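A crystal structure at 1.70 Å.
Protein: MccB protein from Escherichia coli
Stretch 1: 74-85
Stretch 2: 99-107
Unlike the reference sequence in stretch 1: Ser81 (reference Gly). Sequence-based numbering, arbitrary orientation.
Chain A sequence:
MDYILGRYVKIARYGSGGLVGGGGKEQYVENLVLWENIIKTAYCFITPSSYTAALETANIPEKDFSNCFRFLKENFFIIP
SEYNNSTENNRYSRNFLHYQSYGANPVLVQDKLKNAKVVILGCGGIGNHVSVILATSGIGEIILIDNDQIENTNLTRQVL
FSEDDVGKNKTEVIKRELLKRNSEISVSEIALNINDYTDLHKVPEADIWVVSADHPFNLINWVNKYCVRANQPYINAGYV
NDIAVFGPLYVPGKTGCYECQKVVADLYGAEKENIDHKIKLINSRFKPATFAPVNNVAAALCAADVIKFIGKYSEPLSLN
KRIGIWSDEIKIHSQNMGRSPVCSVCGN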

# COMPACT_ATOMS: atom_id res chain seq x y z
N GLU A 74 -11.14 12.08 -19.49
CA GLU A 74 -11.53 10.77 -18.96
C GLU A 74 -10.30 9.99 -18.49
O GLU A 74 -10.44 9.02 -17.75
N ASN A 75 -9.11 10.41 -18.92
CA ASN A 75 -7.85 9.83 -18.44
C ASN A 75 -7.20 10.68 -17.33
O ASN A 75 -6.10 10.35 -16.90
N PHE A 76 -7.85 11.76 -16.88
CA PHE A 76 -7.29 12.71 -15.88
C PHE A 76 -5.98 13.34 -16.36
O PHE A 76 -5.16 13.82 -15.55
N PHE A 77 -5.83 13.49 -17.70
CA PHE A 77 -4.69 14.20 -18.27
C PHE A 77 -4.87 15.71 -18.14
O PHE A 77 -3.91 16.47 -17.96
N ILE A 78 -6.12 16.15 -18.26
CA ILE A 78 -6.48 17.51 -17.83
C ILE A 78 -7.35 17.38 -16.58
O ILE A 78 -8.18 16.45 -16.47
N ILE A 79 -7.10 18.28 -15.62
CA ILE A 79 -7.75 18.24 -14.33
C ILE A 79 -8.24 19.64 -14.00
O ILE A 79 -7.78 20.62 -14.58
N PRO A 80 -9.21 19.76 -13.06
CA PRO A 80 -9.61 21.08 -12.60
C PRO A 80 -8.39 21.87 -12.12
O PRO A 80 -7.59 21.35 -11.37
N SER A 81 -8.33 23.14 -12.50
CA SER A 81 -7.28 24.03 -12.08
C SER A 81 -7.24 24.12 -10.55
O SER A 81 -6.14 24.23 -9.95
N GLU A 82 -8.43 24.04 -9.95
CA GLU A 82 -8.72 23.92 -8.47
C GLU A 82 -7.74 22.92 -7.79
O GLU A 82 -7.26 23.13 -6.66
N TYR A 83 -7.42 21.83 -8.50
CA TYR A 83 -6.69 20.70 -7.92
C TYR A 83 -5.17 20.89 -8.02
O TYR A 83 -4.42 20.03 -7.59
N ASN A 84 -4.71 22.03 -8.54
CA ASN A 84 -3.30 22.26 -8.77
C ASN A 84 -2.88 23.61 -8.18
O ASN A 84 -3.02 24.61 -8.83
N ASN A 85 -2.39 23.65 -6.94
CA ASN A 85 -2.26 24.93 -6.22
C ASN A 85 -1.26 24.78 -5.07
O ASN A 85 -0.09 24.49 -5.31
N TYR A 99 -1.87 11.64 -6.77
CA TYR A 99 -3.33 11.74 -6.44
C TYR A 99 -4.10 12.39 -7.61
O TYR A 99 -5.21 11.95 -7.95
N GLN A 100 -3.53 13.42 -8.22
CA GLN A 100 -4.17 14.16 -9.34
C GLN A 100 -4.42 13.19 -10.48
O GLN A 100 -5.46 13.24 -11.10
N SER A 101 -3.46 12.29 -10.70
CA SER A 101 -3.52 11.37 -11.82
C SER A 101 -4.66 10.35 -11.69
O SER A 101 -4.98 9.72 -12.71
N TYR A 102 -5.28 10.24 -10.51
CA TYR A 102 -6.49 9.41 -10.32
C TYR A 102 -7.78 10.24 -10.31
O TYR A 102 -8.82 9.67 -9.99
N GLY A 103 -7.72 11.55 -10.58
CA GLY A 103 -8.89 12.40 -10.61
C GLY A 103 -9.26 12.92 -9.23
O GLY A 103 -10.36 13.46 -9.04
N ALA A 104 -8.29 12.87 -8.30
CA ALA A 104 -8.50 13.29 -6.91
C ALA A 104 -8.03 14.74 -6.69
O ALA A 104 -7.19 15.25 -7.39
N ASN A 105 -8.64 15.41 -5.71
CA ASN A 105 -8.12 16.67 -5.16
C ASN A 105 -7.00 16.33 -4.18
O ASN A 105 -7.28 15.78 -3.13
N PRO A 106 -5.72 16.61 -4.50
CA PRO A 106 -4.60 16.15 -3.69
C PRO A 106 -4.59 16.72 -2.26
O PRO A 106 -4.15 16.05 -1.31
N VAL A 107 -5.12 17.94 -2.10
CA VAL A 107 -5.16 18.54 -0.74
C VAL A 107 -6.13 17.76 0.15
O VAL A 107 -5.87 17.64 1.38

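The two stretches meet in a modest, mainly van der Waals contact in which two aromatic rings of stretch 1, Phe76 and Tyr83, lie against the turn that follows the helix end in stretch 2; no direct hydrogen bond between them is clear from the geometry, and 489 Å² is buried, both sides summed.

Phe76 points toward stretch 2 from a backbone with positive phi (59°), the first non-helical residue of a Schellman motif. With chi1 at -45° (m) and chi2 at -62°, its ring lies against the chain from Ser101 to Gly103. Gly103 CA sits 3.8 Å from the ring centroid and 21° off the ring normal, a CH-pi contact over the face, and its closest ring atom is Phe76 CD1 at 3.5 Å. Tyr102 C, 3.8 Å from Phe76 CD2, lies over the same ring. Two features suit glycine here: phi is 85°, and an ideal CB on Gly103 would fall 2.7 Å from Phe76 CE1, a clash.

Tyr83 has the largest covered area, 105 Å². Its CA-to-CB bond runs sideways, and chi1 of -69° (m) with chi2 of 5° places the ring beside residues 103 to 106. Asn105 CB stands 3.9 Å from the ring centroid, only 16° off the normal, giving a second CH-pi contact over a face. Ala104 O approaches Tyr83 CD2 to 3.4 Å, while Tyr83 CB packs on Pro106 CD at 4.0 Å. Asn105 itself is held in the t rotamer (chi1 -178°) at the N-cap position: its OD1 accepts from Val107 N at 3.1 Å with an N-H...acceptor angle of 136°. The same side chain thus caps the helix through its amide and offers its CB to the tyrosine.

Between them in sequence, Ile79 points toward stretch 2 with chi1 of 60° (p) and chi2 of 178° (t), an extended branch that brings Ile79 CD1 to 3.5 Å from Gln100 CD. The CA-to-CB bond of Gln100 runs sideways to stretch 1, but chi1 of -72° (m) and chi2 of 179° (t) carry its end closer. Its amide, like that of Asn84, is probably turned over in the model, so the 2.9 Å separation of Tyr83 O and Gln100 OE1 leaves hydrogen bonding there open.

The clear polar link is indirect. Asn75 O and Ser101 O, 4.4 Å apart, are both acceptors, and water 1 joins them by donating to Asn75 O at 2.7 Å and to Ser101 O at 2.9 Å.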

# COMPACT_ATOMS: atom_id res chain seq x y z
CB GLU A 74 -12.36 10.02 -20.01
CG GLU A 74 -11.54 9.44 -21.14
CD GLU A 74 -12.35 8.85 -22.29
OE1 GLU A 74 -13.60 8.86 -22.20
OE2 GLU A 74 -11.73 8.43 -23.31
CB ASN A 75 -6.92 9.61 -19.62
CG ASN A 75 -7.43 8.52 -20.54
OD1 ASN A 75 -7.44 7.35 -20.17
ND2 ASN A 75 -7.86 8.89 -21.72
CB PHE A 76 -7.18 12.06 -14.49
CG PHE A 76 -8.42 11.29 -14.15
CD1 PHE A 76 -9.64 11.95 -14.05
CD2 PHE A 76 -8.39 9.93 -14.00
CE1 PHE A 76 -10.80 11.25 -13.80
CE2 PHE A 76 -9.54 9.23 -13.69
CZ PHE A 76 -10.75 9.89 -13.63
CB PHE A 77 -4.48 13.78 -19.71
CG PHE A 77 -4.13 12.32 -19.92
CD1 PHE A 77 -3.52 11.56 -18.94
CD2 PHE A 77 -4.35 11.75 -21.16
CE1 PHE A 77 -3.16 10.25 -19.18
CE2 PHE A 77 -3.99 10.43 -21.40
CZ PHE A 77 -3.39 9.69 -20.42
CB ILE A 78 -7.14 18.35 -18.94
CG1 ILE A 78 -8.44 17.76 -19.45
CG2 ILE A 78 -6.16 18.63 -20.09
CD1 ILE A 78 -9.18 18.71 -20.36
CB ILE A 79 -6.81 17.72 -13.22
CG1 ILE A 79 -5.59 18.62 -13.09
CG2 ILE A 79 -6.48 16.25 -13.48
CD1 ILE A 79 -4.65 18.21 -11.99
CB PRO A 80 -10.58 20.78 -11.46
CG PRO A 80 -11.15 19.47 -11.86
CD PRO A 80 -9.97 18.70 -12.42
CB SER A 81 -7.48 25.40 -12.68
OG SER A 81 -6.52 26.30 -12.17
CB GLU A 82 -10.21 23.51 -8.39
CG GLU A 82 -10.82 23.26 -7.02
CD GLU A 82 -12.21 22.62 -7.02
OE1 GLU A 82 -12.83 22.51 -8.11
OE2 GLU A 82 -12.67 22.21 -5.93
CB TYR A 83 -7.11 19.39 -8.59
CG TYR A 83 -8.51 18.92 -8.31
CD1 TYR A 83 -9.42 19.67 -7.58
CD2 TYR A 83 -8.96 17.73 -8.85
CE1 TYR A 83 -10.72 19.24 -7.38
CE2 TYR A 83 -10.26 17.29 -8.67
CZ TYR A 83 -11.15 18.05 -7.93
OH TYR A 83 -12.44 17.60 -7.76
CB ASN A 84 -2.99 22.26 -10.26
CG ASN A 84 -1.51 22.21 -10.49
OD1 ASN A 84 -0.88 21.20 -10.13
ND2 ASN A 84 -0.95 23.29 -11.03
CB ASN A 85 -3.63 25.44 -5.71
CG ASN A 85 -4.51 26.09 -6.77
OD1 ASN A 85 -4.07 26.93 -7.56
ND2 ASN A 85 -5.78 25.73 -6.78
CB TYR A 99 -3.59 12.45 -5.10
CG TYR A 99 -2.76 11.96 -3.93
CD1 TYR A 99 -2.51 10.61 -3.73
CD2 TYR A 99 -2.18 12.84 -3.01
CE1 TYR A 99 -1.76 10.14 -2.65
CE2 TYR A 99 -1.40 12.38 -1.95
CZ TYR A 99 -1.15 11.03 -1.79
OH TYR A 99 -0.33 10.59 -0.76
CB GLN A 100 -3.29 15.27 -9.90
CG GLN A 100 -3.13 16.49 -9.00
CD GLN A 100 -2.24 17.57 -9.54
OE1 GLN A 100 -2.29 18.75 -9.11
NE2 GLN A 100 -1.32 17.19 -10.39
CB SER A 101 -2.20 10.67 -12.05
OG SER A 101 -1.97 9.60 -11.13
CB TYR A 102 -6.35 8.61 -9.03
CG TYR A 102 -5.39 7.47 -9.23
CD1 TYR A 102 -5.80 6.28 -9.81
CD2 TYR A 102 -4.04 7.65 -8.99
CE1 TYR A 102 -4.90 5.26 -10.07
CE2 TYR A 102 -3.12 6.65 -9.27
CZ TYR A 102 -3.55 5.45 -9.81
OH TYR A 102 -2.62 4.46 -10.04
CB ALA A 104 -7.83 12.34 -5.95
CB ASN A 105 -9.21 17.48 -4.45
CG ASN A 105 -8.73 18.80 -3.91
OD1 ASN A 105 -7.54 19.01 -3.65
ND2 ASN A 105 -9.69 19.71 -3.70
CB PRO A 106 -3.37 16.62 -4.50
CG PRO A 106 -3.86 17.79 -5.29
CD PRO A 106 -5.29 17.44 -5.65
CB VAL A 107 -5.48 20.05 -0.76
CG1 VAL A 107 -5.57 20.65 0.64
CG2 VAL A 107 -4.46 20.83 -1.59
O HOH W 1 -3.95 10.45 -15.27